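Local coordinates for protein putative primosome component (Streptococcus pyogenes serotype M3, PDB 2QGZ) that probably acts as a helicase loader of the primosome, a DnaI-like protein with a P-loop NTPase-type domain of the IstB-like ATP-binding family, at residues 239-244 and 279-284; 138-143 and 153-158; 170-175 and 215-220. All blocks are in the same frame, centred on the assembly; numbering follows the deposited sequence.

Three contacts join helices to one another or to the parallel sheet of a P-loop NTPase-type alpha/beta domain. Along the chain contact 2 closes before contact 3 opens, and contact 3 before contact 1. Contacts 2 and 3 lie on one face of the sheet, their centres about 11 Å apart, and touch where Met172 meets Ile140 and Phe143; their strands, 154-158 and 217-221, are separated by strand 251-255. Contact 1, about 19 Å from each of the others between centres, pairs helices 237-247 and 281-288 on the other face of the sheet; Arg244 ties it to contact 3 by a probable hydrogen bond to the carbonyl of Val215. Helices thus pack on both faces of the sheet.

Contact 1: 239-244 and 279-284; sequences VILQYR and KRVMER
One face of the Arg284 guanidinium is covered by the side chain of Gln242, whose CB sits 3.5 Å above the plane, over its centre. Gln242 CG continues across the same group and comes 3.5 Å from Arg284 NH2. Beyond it the amide is stacked on the guanidinium with the two planes 30° apart, both side chains running alongside each other in the same direction. Gln242 CG stands anti to the backbone N (chi1 176°) and the chain stays extended, which carries the amide out along the arginine instead of curling it back over its own helix. No hydrogen bond joins the pair: the polar bond of Arg284 NE goes to Gln238 OE1, one turn earlier on helix 237-247. That bond probably helps fix the rotation of the guanidinium and hold it flat against the glutamine. Nearer the helix axes the contact becomes apolar. Leu241 CB lies 3.9 Å from Arg284 CD, so the aliphatic part of the arginine packs on the leucine, and Leu241 CD2 is 4.2 Å from Val281 CG2. The leucine also touches Leu220 of strand 217-221, while Val281 reaches Trp266 and Leu237. Here helix 237-247 and helix 281-288 pack together as neighbouring helices on one face of the parallel sheet, as in a three-layer alpha/beta P-loop NTPase fold.

Contact 2: 138-143 and 153-158; sequences SAILDF and KGLYLY
Leu155 and Ile140 cross obliquely, methyl against methyl: Ile140 CD1 and Leu155 CD2 are modelled at 3.2 Å, too short for two methyl carbons, so the exact spacing is doubtful though the packing is clear. The CB of Ile140 does not face the strand, and it is the far end of the chain that turns in to reach it. In Leu155, chi1 (-81°) sets CG beside the backbone N and chi2 (66°) then makes CD2 the methyl that meets the helix. The same CD2 lies 3.9 Å from the CB of Ala139, so one leucine methyl touches two successive residues of the helix. Phe143, one turn further on, presents a ring edge to the residue just before the strand: its CD1 is 3.7 Å from Lys153 O, with the oxygen near the ring plane. The ring also meets Phe252 of strand 251-255 edge-to-face, and Leu155 touches that phenylalanine too. Leu168 of helix 165-179 borders Ile140 on the same side of the sheet. With no hydrogen bond across it, the contact holds helix 131-146 to strand 154-158 by dispersion and by burial of apolar surface, while the slightly positive ring edge of Phe143 probably gives the carbonyl of Lys153 a weak electrostatic complement.

Contact 3: 170-175 and 215-220; sequences AAMAHE and VPVLIL
Apolar packing carries this contact, and all of it runs through the methyl end of Met172. Its CE lies 3.9 Å from Ile219 CD1 and 4.4 Å from Val217 CG1, bridging two alternate residues whose side chains project from the same face of strand 217-221. Met172 CG is anti to the backbone N (chi1 -178°) and the chain runs on extended to the sulfur; the bend at chi3 (69°) then swings CE onto the strand. Ile219 offers its CD1 branch, slanted across the methionine chain. Helix 165-179 follows the probable P-loop (Walker A) that leaves strand 154-158, and here it covers a neighbouring part of the parallel sheet, as in other P-loop NTPases; the side chain of Ile219 lies near that loop without touching it. Aromatic and aliphatic neighbours complete the packing: Phe252 of strand 251-255 touches Met172, Val217 and Ile219, and Val144 of helix 131-146 borders the methionine. No hydrogen bond crosses between helix and strand; the helix bonds internally (His174 N to Ala170 O, 3.0 Å), and the strand pairs with its neighbours, Val217 and Ile219 with strand 184-188 and Leu218 and Leu220 with Phe252 of strand 251-255.

Contact 1: 239-244 and 279-284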
loop_
_atom_site.group_PDB
_atom_site.type_symbol
_atom_site.label_atom_id
_atom_site.label_comp_id
_atom_site.label_asym_id
_atom_site.label_seq_id
_atom_site.Cartn_x
_atom_site.Cartn_y
_atom_site.Cartn_z
ATOM N N VAL A 239 2.564 12.469 9.726
ATOM C CA VAL A 239 1.723 13.529 9.186
ATOM C C VAL A 239 0.915 13.058 7.982
ATOM O O VAL A 239 -0.258 13.400 7.849
ATOM C CB VAL A 239 2.561 14.764 8.791
ATOM C CG1 VAL A 239 1.640 15.930 8.403
ATOM C CG2 VAL A 239 3.438 15.172 9.955
ATOM N N ILE A 240 1.544 12.279 7.106
ATOM C CA ILE A 240 0.850 11.765 5.939
ATOM C C ILE A 240 -0.312 10.901 6.408
ATOM O O ILE A 240 -1.428 11.042 5.924
ATOM C CB ILE A 240 1.790 10.914 5.039
ATOM C CG1 ILE A 240 2.733 11.830 4.254
ATOM C CG2 ILE A 240 0.971 10.046 4.078
ATOM C CD1 ILE A 240 3.761 11.070 3.440
ATOM N N LEU A 241 -0.055 10.009 7.353
ATOM C CA LEU A 241 -1.112 9.140 7.844
ATOM C C LEU A 241 -2.205 9.967 8.518
ATOM O O LEU A 241 -3.400 9.768 8.259
ATOM C CB LEU A 241 -0.530 8.093 8.801
ATOM C CG LEU A 241 -0.268 6.675 8.247
ATOM C CD1 LEU A 241 0.043 6.693 6.759
ATOM C CD2 LEU A 241 0.868 6.026 9.036
ATOM N N GLN A 242 -1.798 10.912 9.360
ATOM C CA GLN A 242 -2.745 11.778 10.063
ATOM C C GLN A 242 -3.675 12.461 9.066
ATOM O O GLN A 242 -4.888 12.464 9.230
ATOM C CB GLN A 242 -1.987 12.841 10.849
ATOM C CG GLN A 242 -2.862 13.836 11.538
ATOM C CD GLN A 242 -2.054 14.825 12.351
ATOM O OE1 GLN A 242 -2.515 15.333 13.369
ATOM N NE2 GLN A 242 -0.846 15.114 11.895
ATOM N N TYR A 243 -3.094 13.036 8.024
ATOM C CA TYR A 243 -3.872 13.711 7.005
ATOM C C TYR A 243 -4.818 12.770 6.258
ATOM O O TYR A 243 -5.940 13.158 5.923
ATOM C CB TYR A 243 -2.933 14.396 6.017
ATOM C CG TYR A 243 -3.616 14.929 4.786
ATOM C CD1 TYR A 243 -3.741 14.141 3.643
ATOM C CD2 TYR A 243 -4.126 16.227 4.757
ATOM C CE1 TYR A 243 -4.357 14.634 2.492
ATOM C CE2 TYR A 243 -4.740 16.740 3.614
ATOM C CZ TYR A 243 -4.855 15.937 2.485
ATOM O OH TYR A 243 -5.477 16.425 1.358
ATOM N N ARG A 244 -4.378 11.540 5.990
ATOM C CA ARG A 244 -5.241 10.611 5.281
ATOM C C ARG A 244 -6.358 10.116 6.199
ATOM O O ARG A 244 -7.447 9.781 5.730
ATOM C CB ARG A 244 -4.422 9.458 4.670
ATOM C CG ARG A 244 -3.522 9.923 3.516
ATOM C CD ARG A 244 -2.725 8.780 2.862
ATOM N NE ARG A 244 -3.559 7.952 1.996
ATOM C CZ ARG A 244 -3.989 8.311 0.789
ATOM N NH1 ARG A 244 -3.664 9.489 0.280
ATOM N NH2 ARG A 244 -4.760 7.493 0.090
ATOM N N LYS A 279 4.683 6.196 18.974
ATOM C CA LYS A 279 3.693 5.156 19.278
ATOM C C LYS A 279 2.293 5.459 18.756
ATOM O O LYS A 279 1.441 4.571 18.714
ATOM C CB LYS A 279 3.636 4.893 20.785
ATOM N N ARG A 280 2.040 6.704 18.368
ATOM C CA ARG A 280 0.723 7.037 17.848
ATOM C C ARG A 280 0.702 6.835 16.333
ATOM O O ARG A 280 -0.358 6.805 15.713
ATOM C CB ARG A 280 0.322 8.475 18.215
ATOM C CG ARG A 280 1.161 9.587 17.600
ATOM C CD ARG A 280 0.405 10.907 17.708
ATOM N NE ARG A 280 1.154 12.044 17.180
ATOM C CZ ARG A 280 0.611 13.227 16.906
ATOM N NH1 ARG A 280 -0.685 13.431 17.106
ATOM N NH2 ARG A 280 1.363 14.209 16.428
ATOM N N VAL A 281 1.884 6.692 15.744
ATOM C CA VAL A 281 1.989 6.452 14.312
ATOM C C VAL A 281 1.465 5.046 14.061
ATOM O O VAL A 281 0.860 4.768 13.030
ATOM C CB VAL A 281 3.451 6.529 13.825
ATOM C CG1 VAL A 281 4.293 5.510 14.556
ATOM C CG2 VAL A 281 3.512 6.282 12.334
ATOM N N MET A 282 1.687 4.168 15.035
ATOM C CA MET A 282 1.247 2.784 14.948
ATOM C C MET A 282 -0.271 2.689 15.136
ATOM O O MET A 282 -0.915 1.783 14.605
ATOM C CB MET A 282 1.974 1.947 16.009
ATOM C CG MET A 282 2.040 0.460 15.713
ATOM S SD MET A 282 2.832 0.090 14.122
ATOM C CE MET A 282 1.443 -0.635 13.250
ATOM N N GLU A 283 -0.845 3.624 15.888
ATOM C CA GLU A 283 -2.292 3.631 16.112
ATOM C C GLU A 283 -3.007 4.102 14.843
ATOM O O GLU A 283 -4.167 3.772 14.616
ATOM C CB GLU A 283 -2.647 4.546 17.292
ATOM N N ARG A 284 -2.309 4.879 14.021
ATOM C CA ARG A 284 -2.889 5.365 12.779
ATOM C C ARG A 284 -2.894 4.239 11.746
ATOM O O ARG A 284 -3.822 4.124 10.940
ATOM C CB ARG A 284 -2.105 6.568 12.249
ATOM C CG ARG A 284 -2.174 7.802 13.141
ATOM C CD ARG A 284 -1.694 9.026 12.388
ATOM N NE ARG A 284 -1.584 10.210 13.238
ATOM C CZ ARG A 284 -2.611 10.907 13.716
ATOM N NH1 ARG A 284 -3.860 10.555 13.439
ATOM N NH2 ARG A 284 -2.380 11.975 14.464
#

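Contact 2: 138-143 and 153-158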
loop_
_atom_site.group_PDB
_atom_site.type_symbol
_atom_site.label_atom_id
_atom_site.label_comp_id
_atom_site.label_asym_id
_atom_site.label_seq_id
_atom_site.Cartn_x
_atom_site.Cartn_y
_atom_site.Cartn_z
ATOM N N SER A 138 -9.951 -12.139 -1.575
ATOM C CA SER A 138 -11.355 -11.854 -1.344
ATOM C C SER A 138 -11.523 -10.390 -0.893
ATOM O O SER A 138 -12.404 -9.676 -1.383
ATOM C CB SER A 138 -11.888 -12.827 -0.280
ATOM O OG SER A 138 -13.209 -12.518 0.114
ATOM N N ALA A 139 -10.672 -9.943 0.029
ATOM C CA ALA A 139 -10.748 -8.567 0.523
ATOM C C ALA A 139 -10.368 -7.528 -0.542
ATOM O O ALA A 139 -10.925 -6.435 -0.579
ATOM C CB ALA A 139 -9.857 -8.400 1.741
ATOM N N ILE A 140 -9.405 -7.861 -1.392
ATOM C CA ILE A 140 -8.994 -6.951 -2.446
ATOM C C ILE A 140 -10.145 -6.763 -3.455
ATOM O O ILE A 140 -10.340 -5.672 -3.982
ATOM C CB ILE A 140 -7.706 -7.482 -3.148
ATOM C CG1 ILE A 140 -6.517 -6.633 -2.724
ATOM C CG2 ILE A 140 -7.837 -7.474 -4.656
ATOM C CD1 ILE A 140 -6.103 -6.853 -1.290
ATOM N N LEU A 141 -10.916 -7.819 -3.705
ATOM C CA LEU A 141 -12.032 -7.722 -4.642
ATOM C C LEU A 141 -13.184 -6.916 -4.051
ATOM O O LEU A 141 -13.880 -6.207 -4.772
ATOM C CB LEU A 141 -12.528 -9.112 -5.053
ATOM C CG LEU A 141 -11.525 -9.972 -5.819
ATOM C CD1 LEU A 141 -12.207 -11.259 -6.267
ATOM C CD2 LEU A 141 -10.991 -9.202 -7.019
ATOM N N ASP A 142 -13.390 -7.031 -2.742
ATOM C CA ASP A 142 -14.448 -6.271 -2.087
ATOM C C ASP A 142 -14.118 -4.792 -2.149
ATOM O O ASP A 142 -14.999 -3.957 -2.362
ATOM C CB ASP A 142 -14.596 -6.668 -0.619
ATOM C CG ASP A 142 -15.193 -8.050 -0.445
ATOM O OD1 ASP A 142 -16.051 -8.442 -1.282
ATOM O OD2 ASP A 142 -14.814 -8.731 0.540
ATOM N N PHE A 143 -12.844 -4.471 -1.958
ATOM C CA PHE A 143 -12.410 -3.086 -1.976
ATOM C C PHE A 143 -12.680 -2.444 -3.328
ATOM O O PHE A 143 -13.253 -1.362 -3.404
ATOM C CB PHE A 143 -10.918 -2.972 -1.666
ATOM C CG PHE A 143 -10.458 -1.551 -1.512
ATOM C CD1 PHE A 143 -10.503 -0.924 -0.272
ATOM C CD2 PHE A 143 -10.045 -0.817 -2.626
ATOM C CE1 PHE A 143 -10.149 0.418 -0.142
ATOM C CE2 PHE A 143 -9.688 0.518 -2.509
ATOM C CZ PHE A 143 -9.741 1.143 -1.260
ATOM N N LYS A 153 -11.698 0.841 4.611
ATOM C CA LYS A 153 -10.348 0.645 5.126
ATOM C C LYS A 153 -9.450 -0.108 4.157
ATOM O O LYS A 153 -9.915 -0.934 3.381
ATOM C CB LYS A 153 -10.403 -0.117 6.449
ATOM C CG LYS A 153 -11.190 0.578 7.546
ATOM C CD LYS A 153 -10.688 1.999 7.786
ATOM C CE LYS A 153 -11.224 2.550 9.102
ATOM N NZ LYS A 153 -12.678 2.271 9.264
ATOM N N GLY A 154 -8.155 0.175 4.219
ATOM C CA GLY A 154 -7.218 -0.501 3.348
ATOM C C GLY A 154 -6.767 -1.790 3.995
ATOM O O GLY A 154 -7.372 -2.257 4.956
ATOM N N LEU A 155 -5.699 -2.368 3.473
ATOM C CA LEU A 155 -5.168 -3.604 4.020
ATOM C C LEU A 155 -3.708 -3.475 4.436
ATOM O O LEU A 155 -2.936 -2.741 3.825
ATOM C CB LEU A 155 -5.286 -4.739 2.998
ATOM C CG LEU A 155 -6.618 -5.474 2.834
ATOM C CD1 LEU A 155 -7.685 -4.546 2.269
ATOM C CD2 LEU A 155 -6.408 -6.649 1.895
ATOM N N TYR A 156 -3.350 -4.180 5.499
ATOM C CA TYR A 156 -1.980 -4.227 5.985
ATOM C C TYR A 156 -1.593 -5.691 5.734
ATOM O O TYR A 156 -2.015 -6.592 6.467
ATOM C CB TYR A 156 -1.926 -3.881 7.480
ATOM C CG TYR A 156 -0.539 -3.960 8.114
ATOM C CD1 TYR A 156 -0.021 -5.178 8.561
ATOM C CD2 TYR A 156 0.243 -2.812 8.282
ATOM C CE1 TYR A 156 1.229 -5.252 9.164
ATOM C CE2 TYR A 156 1.496 -2.874 8.880
ATOM C CZ TYR A 156 1.982 -4.099 9.321
ATOM O OH TYR A 156 3.216 -4.175 9.932
ATOM N N LEU A 157 -0.835 -5.921 4.662
ATOM C CA LEU A 157 -0.403 -7.264 4.280
ATOM C C LEU A 157 0.999 -7.556 4.754
ATOM O O LEU A 157 1.949 -6.886 4.351
ATOM C CB LEU A 157 -0.407 -7.438 2.755
ATOM C CG LEU A 157 -1.721 -7.659 2.023
ATOM C CD1 LEU A 157 -1.451 -7.810 0.534
ATOM C CD2 LEU A 157 -2.386 -8.902 2.565
ATOM N N TYR A 158 1.151 -8.573 5.580
ATOM C CA TYR A 158 2.485 -8.893 6.034
ATOM C C TYR A 158 2.786 -10.380 5.867
ATOM O O TYR A 158 1.882 -11.216 5.874
ATOM C CB TYR A 158 2.654 -8.448 7.488
ATOM C CG TYR A 158 2.087 -9.401 8.506
ATOM C CD1 TYR A 158 2.884 -10.402 9.063
ATOM C CD2 TYR A 158 0.762 -9.301 8.923
ATOM C CE1 TYR A 158 2.376 -11.282 10.013
ATOM C CE2 TYR A 158 0.244 -10.173 9.870
ATOM C CZ TYR A 158 1.060 -11.165 10.410
ATOM O OH TYR A 158 0.560 -12.053 11.333
#

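Contact 3: 170-175 and 215-220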
loop_
_atom_site.group_PDB
_atom_site.type_symbol
_atom_site.label_atom_id
_atom_site.label_comp_id
_atom_site.label_asym_id
_atom_site.label_seq_id
_atom_site.Cartn_x
_atom_site.Cartn_y
_atom_site.Cartn_z
ATOM N N ALA A 170 -0.648 -4.362 -6.102
ATOM C CA ALA A 170 -0.467 -3.720 -7.398
ATOM C C ALA A 170 -1.586 -4.182 -8.342
ATOM O O ALA A 170 -2.067 -3.409 -9.189
ATOM C CB ALA A 170 0.881 -4.075 -7.976
ATOM N N ALA A 171 -2.002 -5.439 -8.202
ATOM C CA ALA A 171 -3.071 -5.959 -9.047
ATOM C C ALA A 171 -4.376 -5.243 -8.709
ATOM O O ALA A 171 -5.226 -5.016 -9.582
ATOM C CB ALA A 171 -3.229 -7.454 -8.841
ATOM N N MET A 172 -4.539 -4.906 -7.435
ATOM C CA MET A 172 -5.733 -4.194 -6.982
ATOM C C MET A 172 -5.717 -2.801 -7.619
ATOM O O MET A 172 -6.744 -2.325 -8.097
ATOM C CB MET A 172 -5.741 -4.066 -5.450
ATOM C CG MET A 172 -6.973 -3.390 -4.875
ATOM S SD MET A 172 -6.767 -2.915 -3.129
ATOM C CE MET A 172 -5.534 -1.578 -3.308
ATOM N N ALA A 173 -4.550 -2.158 -7.635
ATOM C CA ALA A 173 -4.419 -0.822 -8.224
ATOM C C ALA A 173 -4.741 -0.851 -9.719
ATOM O O ALA A 173 -5.351 0.073 -10.254
ATOM C CB ALA A 173 -2.997 -0.278 -8.011
ATOM N N HIS A 174 -4.322 -1.918 -10.388
ATOM C CA HIS A 174 -4.565 -2.054 -11.815
ATOM C C HIS A 174 -6.050 -2.246 -12.101
ATOM O O HIS A 174 -6.566 -1.729 -13.089
ATOM C CB HIS A 174 -3.772 -3.229 -12.372
ATOM C CG HIS A 174 -3.681 -3.238 -13.864
ATOM N ND1 HIS A 174 -4.728 -3.633 -14.672
ATOM C CD2 HIS A 174 -2.675 -2.872 -14.695
ATOM C CE1 HIS A 174 -4.368 -3.510 -15.938
ATOM N NE2 HIS A 174 -3.129 -3.050 -15.980
ATOM N N GLU A 175 -6.739 -2.974 -11.228
ATOM C CA GLU A 175 -8.162 -3.224 -11.400
ATOM C C GLU A 175 -8.969 -1.961 -11.062
ATOM O O GLU A 175 -10.011 -1.696 -11.668
ATOM C CB GLU A 175 -8.581 -4.389 -10.511
ATOM C CG GLU A 175 -9.920 -5.001 -10.835
ATOM C CD GLU A 175 -9.933 -5.763 -12.151
ATOM O OE1 GLU A 175 -8.865 -6.241 -12.602
ATOM O OE2 GLU A 175 -11.031 -5.910 -12.727
ATOM N N VAL A 215 -3.370 11.453 -2.821
ATOM C CA VAL A 215 -3.815 10.529 -3.858
ATOM C C VAL A 215 -4.994 9.706 -3.335
ATOM O O VAL A 215 -5.059 9.376 -2.153
ATOM C CB VAL A 215 -2.690 9.585 -4.311
ATOM C CG1 VAL A 215 -1.569 10.401 -4.953
ATOM C CG2 VAL A 215 -2.171 8.767 -3.129
ATOM N N PRO A 216 -5.948 9.372 -4.210
ATOM C CA PRO A 216 -7.128 8.591 -3.816
ATOM C C PRO A 216 -6.836 7.308 -3.044
ATOM O O PRO A 216 -7.521 6.994 -2.073
ATOM C CB PRO A 216 -7.811 8.316 -5.148
ATOM C CG PRO A 216 -7.460 9.535 -5.951
ATOM C CD PRO A 216 -5.996 9.702 -5.646
ATOM N N VAL A 217 -5.835 6.565 -3.492
ATOM C CA VAL A 217 -5.456 5.311 -2.857
ATOM C C VAL A 217 -3.941 5.266 -2.815
ATOM O O VAL A 217 -3.283 5.424 -3.839
ATOM C CB VAL A 217 -5.953 4.098 -3.657
ATOM C CG1 VAL A 217 -5.478 2.826 -3.003
ATOM C CG2 VAL A 217 -7.455 4.105 -3.732
ATOM N N LEU A 218 -3.398 5.037 -1.627
ATOM C CA LEU A 218 -1.959 5.006 -1.432
ATOM C C LEU A 218 -1.498 3.662 -0.874
ATOM O O LEU A 218 -2.087 3.138 0.087
ATOM C CB LEU A 218 -1.556 6.134 -0.476
ATOM C CG LEU A 218 -0.077 6.200 -0.101
ATOM C CD1 LEU A 218 0.765 6.518 -1.339
ATOM C CD2 LEU A 218 0.121 7.266 0.967
ATOM N N ILE A 219 -0.452 3.109 -1.480
ATOM C CA ILE A 219 0.106 1.839 -1.051
ATOM C C ILE A 219 1.514 2.110 -0.523
ATOM O O ILE A 219 2.374 2.576 -1.270
ATOM C CB ILE A 219 0.249 0.843 -2.234
ATOM C CG1 ILE A 219 -1.079 0.685 -2.991
ATOM C CG2 ILE A 219 0.793 -0.490 -1.721
ATOM C CD1 ILE A 219 -2.202 0.095 -2.189
ATOM N N LEU A 220 1.754 1.825 0.752
ATOM C CA LEU A 220 3.081 2.027 1.336
ATOM C C LEU A 220 3.782 0.660 1.433
ATOM O O LEU A 220 3.604 -0.071 2.408
ATOM C CB LEU A 220 2.953 2.667 2.727
ATOM C CG LEU A 220 2.241 4.022 2.732
ATOM C CD1 LEU A 220 2.048 4.495 4.149
ATOM C CD2 LEU A 220 3.049 5.042 1.953
#